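Local atomic coordinates of peptidoglycan glycosyltransferase (Eggerthella lenta, PDB entry 4MNR), a protein that belongs to the penicillin-binding proteins, joining an N-terminal dimerisation-type domain to a penicillin-binding domain of the beta-lactamase clan. Residues A[77-82]-A[271-276]; A[157-162]-A[170-175]; A[201-206]-A[371-376]; A[256-261]-A[282-287]. One frame throughout, in Å; residues are numbered along the deposited sequence.

Interaction 1 (A[77-82]-A[271-276]); sequences KAYNDT and DFPLYT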
loop_
_atom_site.group_PDB
_atom_site.type_symbol
_atom_site.label_atom_id
_atom_site.label_comp_id
_atom_site.label_asym_id
_atom_site.label_seq_id
_atom_site.Cartn_x
_atom_site.Cartn_y
_atom_site.Cartn_z
ATOM N N LYS A 77 18.568 10.693 -3.030
ATOM C CA LYS A 77 19.419 9.600 -3.493
ATOM C C LYS A 77 19.062 9.141 -4.908
ATOM O O LYS A 77 19.929 9.071 -5.783
ATOM C CB LYS A 77 19.338 8.417 -2.522
ATOM C CG LYS A 77 20.183 7.209 -2.907
ATOM C CD LYS A 77 19.892 6.046 -1.967
ATOM C CE LYS A 77 20.857 4.897 -2.182
ATOM N NZ LYS A 77 20.184 3.726 -2.802
ATOM N N ALA A 78 17.786 8.836 -5.129
ATOM C CA ALA A 78 17.353 8.247 -6.392
ATOM C C ALA A 78 17.614 9.169 -7.570
ATOM O O ALA A 78 17.948 8.715 -8.663
ATOM C CB ALA A 78 15.876 7.874 -6.330
ATOM N N TYR A 79 17.466 10.470 -7.342
ATOM C CA TYR A 79 17.627 11.437 -8.418
ATOM C C TYR A 79 18.848 12.309 -8.179
ATOM O O TYR A 79 18.929 13.431 -8.673
ATOM C CB TYR A 79 16.339 12.261 -8.595
ATOM C CG TYR A 79 15.225 11.395 -9.133
ATOM C CD1 TYR A 79 15.000 11.279 -10.500
ATOM C CD2 TYR A 79 14.444 10.637 -8.274
ATOM C CE1 TYR A 79 13.994 10.450 -10.991
ATOM C CE2 TYR A 79 13.455 9.814 -8.750
ATOM C CZ TYR A 79 13.234 9.719 -10.105
ATOM O OH TYR A 79 12.225 8.896 -10.549
ATOM N N ASN A 80 19.811 11.768 -7.433
ATOM C CA ASN A 80 21.034 12.496 -7.112
ATOM C C ASN A 80 21.740 13.066 -8.335
ATOM O O ASN A 80 22.146 14.223 -8.332
ATOM C CB ASN A 80 21.995 11.615 -6.309
ATOM C CG ASN A 80 23.165 12.394 -5.741
ATOM O OD1 ASN A 80 22.985 13.383 -5.028
ATOM N ND2 ASN A 80 24.377 11.939 -6.039
ATOM N N ASP A 81 21.872 12.259 -9.383
ATOM C CA ASP A 81 22.565 12.701 -10.588
ATOM C C ASP A 81 21.901 13.904 -11.265
ATOM O O ASP A 81 22.590 14.835 -11.689
ATOM C CB ASP A 81 22.726 11.541 -11.574
ATOM C CG ASP A 81 23.708 10.496 -11.081
ATOM O OD1 ASP A 81 24.616 10.855 -10.295
ATOM O OD2 ASP A 81 23.574 9.317 -11.474
ATOM N N THR A 82 20.577 13.893 -11.358
ATOM C CA THR A 82 19.884 15.011 -11.987
ATOM C C THR A 82 19.892 16.238 -11.080
ATOM O O THR A 82 19.996 17.367 -11.554
ATOM C CB THR A 82 18.430 14.667 -12.351
ATOM O OG1 THR A 82 18.311 13.261 -12.586
ATOM C CG2 THR A 82 18.024 15.420 -13.609
ATOM N N ASP A 271 9.823 -1.966 -10.285
ATOM C CA ASP A 271 10.747 -0.852 -10.363
ATOM C C ASP A 271 10.151 0.354 -9.624
ATOM O O ASP A 271 8.975 0.678 -9.801
ATOM C CB ASP A 271 10.969 -0.527 -11.840
ATOM C CG ASP A 271 12.088 0.470 -12.072
ATOM O OD1 ASP A 271 13.032 0.539 -11.256
ATOM O OD2 ASP A 271 12.022 1.178 -13.097
ATOM N N PHE A 272 10.956 1.004 -8.790
ATOM C CA PHE A 272 10.488 2.171 -8.038
ATOM C C PHE A 272 11.714 2.966 -7.588
ATOM O O PHE A 272 12.767 2.381 -7.321
ATOM C CB PHE A 272 9.608 1.725 -6.848
ATOM C CG PHE A 272 8.714 2.810 -6.307
ATOM C CD1 PHE A 272 7.699 3.353 -7.094
ATOM C CD2 PHE A 272 8.873 3.282 -5.013
ATOM C CE1 PHE A 272 6.887 4.353 -6.609
ATOM C CE2 PHE A 272 8.055 4.280 -4.524
ATOM C CZ PHE A 272 7.064 4.819 -5.313
ATOM N N PRO A 273 11.605 4.307 -7.540
ATOM C CA PRO A 273 12.790 5.095 -7.174
ATOM C C PRO A 273 13.212 4.912 -5.717
ATOM O O PRO A 273 14.377 5.120 -5.394
ATOM C CB PRO A 273 12.354 6.543 -7.439
ATOM C CG PRO A 273 10.863 6.506 -7.449
ATOM C CD PRO A 273 10.506 5.162 -8.022
ATOM N N LEU A 274 12.283 4.521 -4.856
ATOM C CA LEU A 274 12.619 4.236 -3.470
ATOM C C LEU A 274 12.726 2.729 -3.304
ATOM O O LEU A 274 12.054 1.978 -4.009
ATOM C CB LEU A 274 11.535 4.774 -2.546
ATOM C CG LEU A 274 11.088 6.219 -2.807
ATOM C CD1 LEU A 274 10.040 6.622 -1.798
ATOM C CD2 LEU A 274 12.281 7.175 -2.796
ATOM N N TYR A 275 13.568 2.290 -2.378
ATOM C CA TYR A 275 13.698 0.872 -2.092
ATOM C C TYR A 275 12.346 0.276 -1.777
ATOM O O TYR A 275 11.635 0.774 -0.907
ATOM C CB TYR A 275 14.619 0.642 -0.907
ATOM C CG TYR A 275 14.587 -0.792 -0.449
ATOM C CD1 TYR A 275 15.172 -1.789 -1.214
ATOM C CD2 TYR A 275 13.946 -1.150 0.727
ATOM C CE1 TYR A 275 15.134 -3.114 -0.809
ATOM C CE2 TYR A 275 13.907 -2.476 1.142
ATOM C CZ TYR A 275 14.497 -3.447 0.364
ATOM O OH TYR A 275 14.469 -4.766 0.766
ATOM N N THR A 276 11.993 -0.784 -2.500
ATOM C CA THR A 276 10.736 -1.480 -2.255
ATOM C C THR A 276 11.007 -2.977 -2.335
ATOM O O THR A 276 11.379 -3.489 -3.396
ATOM C CB THR A 276 9.669 -1.102 -3.309
ATOM O OG1 THR A 276 9.539 0.322 -3.388
ATOM C CG2 THR A 276 8.323 -1.697 -2.943
#
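Tyr79 turns its ring toward Pro273 through a first torsion (chi1 -68°) that sets CG beside its own backbone N, trans to the carbonyl carbon. A bond rotation at a helix break thus carries the aromatic group across to a loop, here the one that runs between helices 242-263 and 284-289. Tyr79 separates two short helices: it is the first residue to leave the helical conformation of 74-78 and is also the N-cap residue of helix 80-84. The chain stays tightly wound across it, since Asn80 N still bonds Lys77 O at 3.2 Å.

Ala78, the last residue of the first helix, points its methyl toward the loop. Its CB lies 3.3 Å from the carbonyl O of Pro273 and 3.9 Å from Pro273 CB, so one methyl meets both a polar backbone atom and the side of the pyrrolidine. Beside it, the ring of Tyr79 brings CE2 to 3.7 Å from Pro273 CB, and the phenol OH comes within 3.9 Å of the same carbon. Ring and pyrrolidine meet at a slant, and no hydrogen bond spans the two segments. The tyrosine ring also touches Val343 of strand 343-347. This surface patch therefore brings residues in the range of the dimerisation domain against residues in that of the penicillin-binding domain.

Farther along the loop, the chain is tied to itself: Thr276 OG1 donates to Leu274 O at 3.1 Å, standing 47° out of the carbonyl plane.

Interaction 2 (A[157-162]-A[170-175]); sequences AAVIEQ and STLVDR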
loop_
_atom_site.group_PDB
_atom_site.type_symbol
_atom_site.label_atom_id
_atom_site.label_comp_id
_atom_site.label_asym_id
_atom_site.label_seq_id
_atom_site.Cartn_x
_atom_site.Cartn_y
_atom_site.Cartn_z
ATOM N N ALA A 157 19.965 14.671 10.473
ATOM C CA ALA A 157 21.220 14.338 11.144
ATOM C C ALA A 157 20.985 13.936 12.598
ATOM O O ALA A 157 21.496 12.914 13.065
ATOM C CB ALA A 157 22.195 15.504 11.056
ATOM N N ALA A 158 20.207 14.742 13.308
ATOM C CA ALA A 158 19.840 14.421 14.682
ATOM C C ALA A 158 19.046 13.115 14.779
ATOM O O ALA A 158 19.213 12.356 15.733
ATOM C CB ALA A 158 19.065 15.568 15.306
ATOM N N VAL A 159 18.185 12.852 13.795
ATOM C CA VAL A 159 17.386 11.628 13.772
ATOM C C VAL A 159 18.253 10.403 13.504
ATOM O O VAL A 159 18.038 9.338 14.078
ATOM C CB VAL A 159 16.247 11.710 12.719
ATOM C CG1 VAL A 159 15.472 10.412 12.657
ATOM C CG2 VAL A 159 15.310 12.857 13.051
ATOM N N ILE A 160 19.240 10.556 12.628
ATOM C CA ILE A 160 20.214 9.490 12.405
ATOM C C ILE A 160 20.996 9.207 13.696
ATOM O O ILE A 160 21.255 8.048 14.034
ATOM C CB ILE A 160 21.163 9.840 11.240
ATOM C CG1 ILE A 160 20.397 9.785 9.912
ATOM C CG2 ILE A 160 22.335 8.878 11.198
ATOM C CD1 ILE A 160 21.094 10.487 8.763
ATOM N N GLU A 161 21.357 10.275 14.405
ATOM C CA GLU A 161 22.072 10.176 15.678
ATOM C C GLU A 161 21.273 9.363 16.693
ATOM O O GLU A 161 21.818 8.509 17.389
ATOM C CB GLU A 161 22.362 11.575 16.236
ATOM C CG GLU A 161 23.016 11.600 17.620
ATOM C CD GLU A 161 23.263 13.010 18.136
ATOM O OE1 GLU A 161 23.201 13.963 17.330
ATOM O OE2 GLU A 161 23.516 13.170 19.348
ATOM N N GLN A 162 19.975 9.634 16.767
ATOM C CA GLN A 162 19.090 8.923 17.688
ATOM C C GLN A 162 18.968 7.447 17.334
ATOM O O GLN A 162 18.920 6.593 18.219
ATOM C CB GLN A 162 17.699 9.549 17.691
ATOM C CG GLN A 162 17.650 10.913 18.332
ATOM C CD GLN A 162 16.327 11.606 18.088
ATOM O OE1 GLN A 162 15.682 11.386 17.061
ATOM N NE2 GLN A 162 15.912 12.443 19.034
ATOM N N SER A 170 12.576 3.346 15.301
ATOM C CA SER A 170 12.276 3.025 13.912
ATOM C C SER A 170 11.751 4.208 13.089
ATOM O O SER A 170 11.135 4.014 12.041
ATOM C CB SER A 170 11.273 1.869 13.844
ATOM O OG SER A 170 9.997 2.288 14.295
ATOM N N THR A 171 12.008 5.425 13.556
ATOM C CA THR A 171 11.516 6.633 12.893
ATOM C C THR A 171 11.976 6.740 11.428
ATOM O O THR A 171 11.237 7.207 10.564
ATOM C CB THR A 171 11.991 7.888 13.658
ATOM O OG1 THR A 171 11.432 7.889 14.977
ATOM C CG2 THR A 171 11.573 9.154 12.962
ATOM N N LEU A 172 13.198 6.296 11.156
ATOM C CA LEU A 172 13.767 6.423 9.819
ATOM C C LEU A 172 13.271 5.371 8.836
ATOM O O LEU A 172 13.569 5.451 7.640
ATOM C CB LEU A 172 15.293 6.398 9.884
ATOM C CG LEU A 172 15.959 7.695 10.342
ATOM C CD1 LEU A 172 17.444 7.473 10.581
ATOM C CD2 LEU A 172 15.739 8.812 9.329
ATOM N N VAL A 173 12.513 4.398 9.327
ATOM C CA VAL A 173 12.052 3.306 8.477
ATOM C C VAL A 173 10.990 3.781 7.497
ATOM O O VAL A 173 10.019 4.423 7.889
ATOM C CB VAL A 173 11.511 2.126 9.308
ATOM C CG1 VAL A 173 10.909 1.054 8.401
ATOM C CG2 VAL A 173 12.613 1.535 10.183
ATOM N N ASP A 174 11.191 3.479 6.218
ATOM C CA ASP A 174 10.177 3.743 5.193
ATOM C C ASP A 174 9.134 2.636 5.262
ATOM O O ASP A 174 9.361 1.520 4.798
ATOM C CB ASP A 174 10.831 3.777 3.802
ATOM C CG ASP A 174 9.840 4.074 2.671
ATOM O OD1 ASP A 174 8.632 3.789 2.801
ATOM O OD2 ASP A 174 10.283 4.601 1.629
ATOM N N ARG A 175 7.990 2.931 5.854
ATOM C CA ARG A 175 6.964 1.912 6.001
ATOM C C ARG A 175 6.026 1.811 4.817
ATOM O O ARG A 175 5.340 0.805 4.662
ATOM C CB ARG A 175 6.147 2.160 7.266
ATOM C CG ARG A 175 6.915 1.817 8.547
ATOM C CD ARG A 175 6.077 2.147 9.785
ATOM N NE ARG A 175 6.594 1.450 10.958
ATOM C CZ ARG A 175 7.627 1.863 11.686
ATOM N NH1 ARG A 175 8.249 2.996 11.391
ATOM N NH2 ARG A 175 8.035 1.134 12.715
#
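Between Val159 and Leu172 the contact is purely aliphatic, and the flat group that matters stands behind it: the guanidinium of Arg175, which takes Ser170 OG in plane at its edge. NH2 makes this bond at 2.8 Å to Ser170 OG, nearly straight at 168°. Its neighbour NH1 reaches Ser170 O at 3.1 Å, above the carbonyl plane. The grip is end-on, one nitrogen to each of two atoms of a single serine, while NE forms a salt bridge with Glu432. With its nitrogens engaged at several points, the guanidinium is restrained against rotation.

Ser170 O also accepts from Val173 N at 3.1 Å, and this donor arrives on the face opposite to that used by Arg175 NH1. The two central residues of this turn, Thr171 and Leu172, both project toward helix 156-165. Leu172 does most of the touching: its CG rests 3.6 Å from Val159 CG1, and its CD2 lies 3.7 Å from that same methyl. The other branch, CD1, reaches past the valine to Ile160 CG1 at 3.8 Å, the two side chains crossing at about a right angle.

Val159 presents CG1 because its first torsion (177°) extends that methyl trans to the backbone N. The same methyl meets Thr171 CG2 more loosely at 4.1 Å, while the threonine hydroxyl is hydrogen-bonded to Asp169. The whole is a type I beta turn, braced by an arginine, that folds its two central side chains back onto the helix preceding it in the chain.

Interaction 3 (A[201-206]-A[371-376]); sequences AGEDTV and AGRVRD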
loop_
_atom_site.group_PDB
_atom_site.type_symbol
_atom_site.label_atom_id
_atom_site.label_comp_id
_atom_site.label_asym_id
_atom_site.label_seq_id
_atom_site.Cartn_x
_atom_site.Cartn_y
_atom_site.Cartn_z
ATOM N N ALA A 201 -15.746 -20.059 -8.086
ATOM C CA ALA A 201 -16.990 -19.800 -7.373
ATOM C C ALA A 201 -17.558 -18.511 -7.924
ATOM O O ALA A 201 -16.873 -17.792 -8.662
ATOM C CB ALA A 201 -16.746 -19.658 -5.874
ATOM N N GLY A 202 -18.799 -18.208 -7.557
ATOM C CA GLY A 202 -19.395 -16.930 -7.914
ATOM C C GLY A 202 -19.837 -16.187 -6.668
ATOM O O GLY A 202 -19.791 -16.738 -5.565
ATOM N N GLU A 203 -20.286 -14.944 -6.839
ATOM C CA GLU A 203 -20.679 -14.112 -5.708
ATOM C C GLU A 203 -21.793 -14.766 -4.910
ATOM O O GLU A 203 -21.908 -14.550 -3.707
ATOM C CB GLU A 203 -21.159 -12.737 -6.186
ATOM C CG GLU A 203 -20.136 -11.925 -6.965
ATOM C CD GLU A 203 -20.240 -12.144 -8.472
ATOM O OE1 GLU A 203 -20.455 -13.299 -8.895
ATOM O OE2 GLU A 203 -20.116 -11.158 -9.234
ATOM N N ASP A 204 -22.596 -15.574 -5.599
ATOM C CA ASP A 204 -23.767 -16.228 -5.014
ATOM C C ASP A 204 -23.496 -17.630 -4.462
ATOM O O ASP A 204 -24.404 -18.277 -3.932
ATOM C CB ASP A 204 -24.899 -16.291 -6.051
ATOM C CG ASP A 204 -24.453 -16.915 -7.382
ATOM O OD1 ASP A 204 -25.319 -17.435 -8.124
ATOM O OD2 ASP A 204 -23.239 -16.880 -7.690
ATOM N N THR A 205 -22.257 -18.103 -4.582
ATOM C CA THR A 205 -21.918 -19.448 -4.114
ATOM C C THR A 205 -21.965 -19.488 -2.595
ATOM O O THR A 205 -21.421 -18.613 -1.948
ATOM C CB THR A 205 -20.525 -19.879 -4.614
ATOM O OG1 THR A 205 -20.542 -19.921 -6.050
ATOM C CG2 THR A 205 -20.163 -21.271 -4.090
ATOM N N VAL A 206 -22.614 -20.510 -2.032
ATOM C CA VAL A 206 -22.811 -20.573 -0.585
ATOM C C VAL A 206 -21.754 -21.428 0.094
ATOM O O VAL A 206 -21.455 -22.539 -0.361
ATOM C CB VAL A 206 -24.227 -21.089 -0.223
ATOM C CG1 VAL A 206 -24.341 -21.344 1.281
ATOM C CG2 VAL A 206 -25.277 -20.099 -0.673
ATOM N N ALA A 371 -12.918 -7.263 -12.583
ATOM C CA ALA A 371 -12.666 -6.098 -11.740
ATOM C C ALA A 371 -13.982 -5.451 -11.320
ATOM O O ALA A 371 -14.153 -5.076 -10.169
ATOM C CB ALA A 371 -11.805 -5.072 -12.476
ATOM N N GLY A 372 -14.909 -5.324 -12.266
ATOM C CA GLY A 372 -16.190 -4.708 -11.983
ATOM C C GLY A 372 -17.011 -5.522 -10.999
ATOM O O GLY A 372 -17.703 -4.961 -10.152
ATOM N N ARG A 373 -16.933 -6.848 -11.101
ATOM C CA ARG A 373 -17.706 -7.701 -10.202
ATOM C C ARG A 373 -17.143 -7.596 -8.806
ATOM O O ARG A 373 -17.886 -7.584 -7.823
ATOM C CB ARG A 373 -17.664 -9.165 -10.655
ATOM C CG ARG A 373 -18.474 -9.441 -11.910
ATOM C CD ARG A 373 -18.107 -10.791 -12.495
ATOM N NE ARG A 373 -18.583 -11.887 -11.653
ATOM C CZ ARG A 373 -18.252 -13.161 -11.837
ATOM N NH1 ARG A 373 -17.416 -13.503 -12.816
ATOM N NH2 ARG A 373 -18.757 -14.091 -11.042
ATOM N N VAL A 374 -15.818 -7.529 -8.714
ATOM C CA VAL A 374 -15.172 -7.380 -7.405
ATOM C C VAL A 374 -15.504 -6.018 -6.796
ATOM O O VAL A 374 -15.787 -5.922 -5.608
ATOM C CB VAL A 374 -13.656 -7.556 -7.510
ATOM C CG1 VAL A 374 -12.960 -7.210 -6.169
ATOM C CG2 VAL A 374 -13.338 -8.979 -7.946
ATOM N N ARG A 375 -15.472 -4.974 -7.621
ATOM C CA ARG A 375 -15.778 -3.629 -7.144
ATOM C C ARG A 375 -17.195 -3.571 -6.561
ATOM O O ARG A 375 -17.429 -2.936 -5.536
ATOM C CB ARG A 375 -15.589 -2.606 -8.272
ATOM C CG ARG A 375 -15.319 -1.190 -7.796
ATOM C CD ARG A 375 -14.664 -0.352 -8.899
ATOM N NE ARG A 375 -15.532 -0.231 -10.067
ATOM C CZ ARG A 375 -15.305 -0.818 -11.240
ATOM N NH1 ARG A 375 -16.167 -0.655 -12.234
ATOM N NH2 ARG A 375 -14.220 -1.568 -11.419
ATOM N N ASP A 376 -18.131 -4.264 -7.199
ATOM C CA ASP A 376 -19.508 -4.317 -6.705
ATOM C C ASP A 376 -19.602 -5.003 -5.327
ATOM O O ASP A 376 -20.386 -4.587 -4.460
ATOM C CB ASP A 376 -20.415 -5.020 -7.713
ATOM C CG ASP A 376 -20.704 -4.164 -8.951
ATOM O OD1 ASP A 376 -20.448 -2.937 -8.923
ATOM O OD2 ASP A 376 -21.200 -4.726 -9.955
HETATM O O HOH W 1 -17.782 -16.875 -11.151
HETATM O O HOH W 2 -20.363 -8.619 -8.283
#
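Glu203 and Arg373 form a side-on, two-pronged salt bridge in which each carboxylate oxygen receives its own donor. Arg373 NH2 gives a nearly straight bond to Glu203 OE1 at 2.8 Å (176°), and Arg373 NE serves Glu203 OE2 at 3.0 Å. Both oxygens lie close to the guanidinium plane, yet the donors meet the carboxylate from above its own plane, the two flat groups being turned 44° apart. A bend in the glutamate at chi2 (93°) and another in the arginine at chi3 bring the groups into this crossed arrangement.

Two waters extend the pairing to the backbone. One donates to Glu203 OE2 and to Arg373 O, each at 2.7 Å, so that OE2 holds two donors and a helix carbonyl is linked to the carboxylate. The other accepts from Arg373 NH2 at 3.0 Å and lies near Ala201 O. Leu196 of helix 188-197 touches both side chains.

Glu203 itself stands on a turn with its own internal bonds: Thr205 N donates to Gly202 O at 3.0 Å, and Gly202 N donates to Thr205 OG1 at 2.9 Å. Glu203 is also hydrogen-bonded through its backbone to Ala234. The arrangement is that of a type I beta turn joined to helix 368-384 by a bidentate surface salt bridge within the penicillin-binding domain.

Interaction 4 (A[256-261]-A[282-287]); sequences KLVAGA and PSAEDL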
loop_
_atom_site.group_PDB
_atom_site.type_symbol
_atom_site.label_atom_id
_atom_site.label_comp_id
_atom_site.label_asym_id
_atom_site.label_seq_id
_atom_site.Cartn_x
_atom_site.Cartn_y
_atom_site.Cartn_z
ATOM N N LYS A 256 -3.632 -22.229 -8.578
ATOM C CA LYS A 256 -4.465 -21.070 -8.925
ATOM C C LYS A 256 -4.275 -19.915 -7.953
ATOM O O LYS A 256 -4.274 -18.756 -8.364
ATOM C CB LYS A 256 -5.951 -21.441 -8.953
ATOM C CG LYS A 256 -6.425 -22.160 -10.202
ATOM C CD LYS A 256 -7.952 -22.260 -10.195
ATOM C CE LYS A 256 -8.483 -22.955 -11.440
ATOM N NZ LYS A 256 -8.154 -24.406 -11.444
ATOM N N LEU A 257 -4.125 -20.209 -6.662
ATOM C CA LEU A 257 -3.998 -19.110 -5.710
ATOM C C LEU A 257 -2.671 -18.385 -5.927
ATOM O O LEU A 257 -2.620 -17.157 -5.926
ATOM C CB LEU A 257 -4.156 -19.573 -4.255
ATOM C CG LEU A 257 -3.998 -18.428 -3.244
ATOM C CD1 LEU A 257 -5.093 -17.360 -3.407
ATOM C CD2 LEU A 257 -3.968 -18.952 -1.815
ATOM N N VAL A 258 -1.601 -19.145 -6.131
ATOM C CA VAL A 258 -0.300 -18.528 -6.334
ATOM C C VAL A 258 -0.273 -17.746 -7.654
ATOM O O VAL A 258 0.225 -16.619 -7.706
ATOM C CB VAL A 258 0.838 -19.548 -6.254
ATOM C CG1 VAL A 258 2.166 -18.879 -6.587
ATOM C CG2 VAL A 258 0.870 -20.152 -4.847
ATOM N N ALA A 259 -0.828 -18.333 -8.712
ATOM C CA ALA A 259 -0.897 -17.649 -10.007
ATOM C C ALA A 259 -1.717 -16.368 -9.904
ATOM O O ALA A 259 -1.382 -15.348 -10.510
ATOM C CB ALA A 259 -1.486 -18.563 -11.060
ATOM N N GLY A 260 -2.798 -16.419 -9.135
ATOM C CA GLY A 260 -3.637 -15.248 -8.964
ATOM C C GLY A 260 -2.906 -14.121 -8.256
ATOM O O GLY A 260 -3.010 -12.948 -8.649
ATOM N N ALA A 261 -2.173 -14.468 -7.201
ATOM C CA ALA A 261 -1.415 -13.470 -6.467
ATOM C C ALA A 261 -0.329 -12.889 -7.374
ATOM O O ALA A 261 -0.061 -11.681 -7.347
ATOM C CB ALA A 261 -0.792 -14.090 -5.225
ATOM N N PRO A 282 4.226 -17.938 -1.171
ATOM C CA PRO A 282 4.915 -19.231 -1.206
ATOM C C PRO A 282 4.807 -19.861 -2.587
ATOM O O PRO A 282 3.948 -19.464 -3.380
ATOM C CB PRO A 282 4.124 -20.082 -0.207
ATOM C CG PRO A 282 3.412 -19.114 0.658
ATOM C CD PRO A 282 3.121 -17.913 -0.203
ATOM N N SER A 283 5.660 -20.841 -2.864
ATOM C CA SER A 283 5.556 -21.588 -4.106
ATOM C C SER A 283 4.297 -22.443 -4.056
ATOM O O SER A 283 3.821 -22.799 -2.976
ATOM C CB SER A 283 6.788 -22.478 -4.303
ATOM O OG SER A 283 6.827 -23.529 -3.351
ATOM N N ALA A 284 3.751 -22.770 -5.223
ATOM C CA ALA A 284 2.610 -23.673 -5.277
ATOM C C ALA A 284 2.993 -25.024 -4.686
ATOM O O ALA A 284 2.175 -25.678 -4.043
ATOM C CB ALA A 284 2.115 -23.832 -6.706
ATOM N N GLU A 285 4.249 -25.427 -4.892
ATOM C CA GLU A 285 4.756 -26.683 -4.346
ATOM C C GLU A 285 4.668 -26.738 -2.821
ATOM O O GLU A 285 4.222 -27.737 -2.259
ATOM C CB GLU A 285 6.199 -26.929 -4.797
ATOM C CG GLU A 285 6.337 -27.449 -6.223
ATOM C CD GLU A 285 7.788 -27.677 -6.627
ATOM O OE1 GLU A 285 8.693 -27.344 -5.829
ATOM O OE2 GLU A 285 8.025 -28.190 -7.743
ATOM N N ASP A 286 5.086 -25.664 -2.154
ATOM C CA ASP A 286 4.977 -25.595 -0.696
ATOM C C ASP A 286 3.529 -25.537 -0.199
ATOM O O ASP A 286 3.188 -26.170 0.797
ATOM C CB ASP A 286 5.799 -24.427 -0.126
ATOM C CG ASP A 286 7.278 -24.765 0.017
ATOM O OD1 ASP A 286 7.602 -25.960 0.191
ATOM O OD2 ASP A 286 8.118 -23.842 -0.034
ATOM N N LEU A 287 2.671 -24.777 -0.873
ATOM C CA LEU A 287 1.282 -24.694 -0.441
ATOM C C LEU A 287 0.529 -25.995 -0.639
ATOM O O LEU A 287 -0.405 -26.301 0.107
ATOM C CB LEU A 287 0.550 -23.570 -1.172
ATOM C CG LEU A 287 0.858 -22.169 -0.670
ATOM C CD1 LEU A 287 -0.053 -21.136 -1.336
ATOM C CD2 LEU A 287 0.696 -22.146 0.837
#
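The N-terminal end of a short helix, 284-289, packs here against the side of the long helix 242-263, with Val258 pushing its two methyls into the approach to the helix start. Its CG2 lies 3.5 Å from Pro282 O, and CG1 is 3.7 Å from that same oxygen. The carbonyl oxygen is thus covered by hydrocarbon, and, buried by this contact, it finds no hydrogen-bonding partner anywhere in the model.

The same CG2 continues past the turn to Leu287 CD1, 3.8 Å away, where the two side chains meet on a slant, and stands more distantly, at 4.3 Å, from Ala284 CB. Because the first torsion of Val258 (175°) sends CG1 trans to the backbone N, CG2 is set beside that N and faces Ala284 and Leu287 together. One branch of a single valine is shared in this way among a proline carbonyl, the first turn of a helix and a leucine of that turn.

What holds the helix start in shape is a serine N-cap. Ser283 OG accepts from Asp286 N at 3.0 Å with an angle of 161°, the serine side chain setting off away from helix 242-263. Leu287 N then opens the regular pattern by bonding Ser283 O at 3.1 Å. Ser313 bridges the cap from outside: its hydroxyl is hydrogen-bonded both to Asp286 OD2 and to Ser283 N. Leu287 also touches Ala254 of the long helix and Leu294 of helix 291-298, which Leu257 reaches as well.

Followed from the N terminus, the chain opens interaction 1 at 77-82 and closes it only at 271-276, joining the dimerisation-type region to the penicillin-binding domain. Inside that long loop, interaction 2 closes a short one, folding 170-175 back on helix 156-165; Leu274 CD1 and Asp174 OD2 bring the two together at 4.0 Å. Interaction 3 opens next, at 201-206, and ends at helix 368-384. It encloses interaction 4, which ties helix 242-263 to helix 284-289. Interactions 3 and 4 both start before interaction 1 closes and finish after it, so each crosses it. Interactions 1 and 3 lie on opposite sides of the chain's centre, their own centres about 39 Å apart.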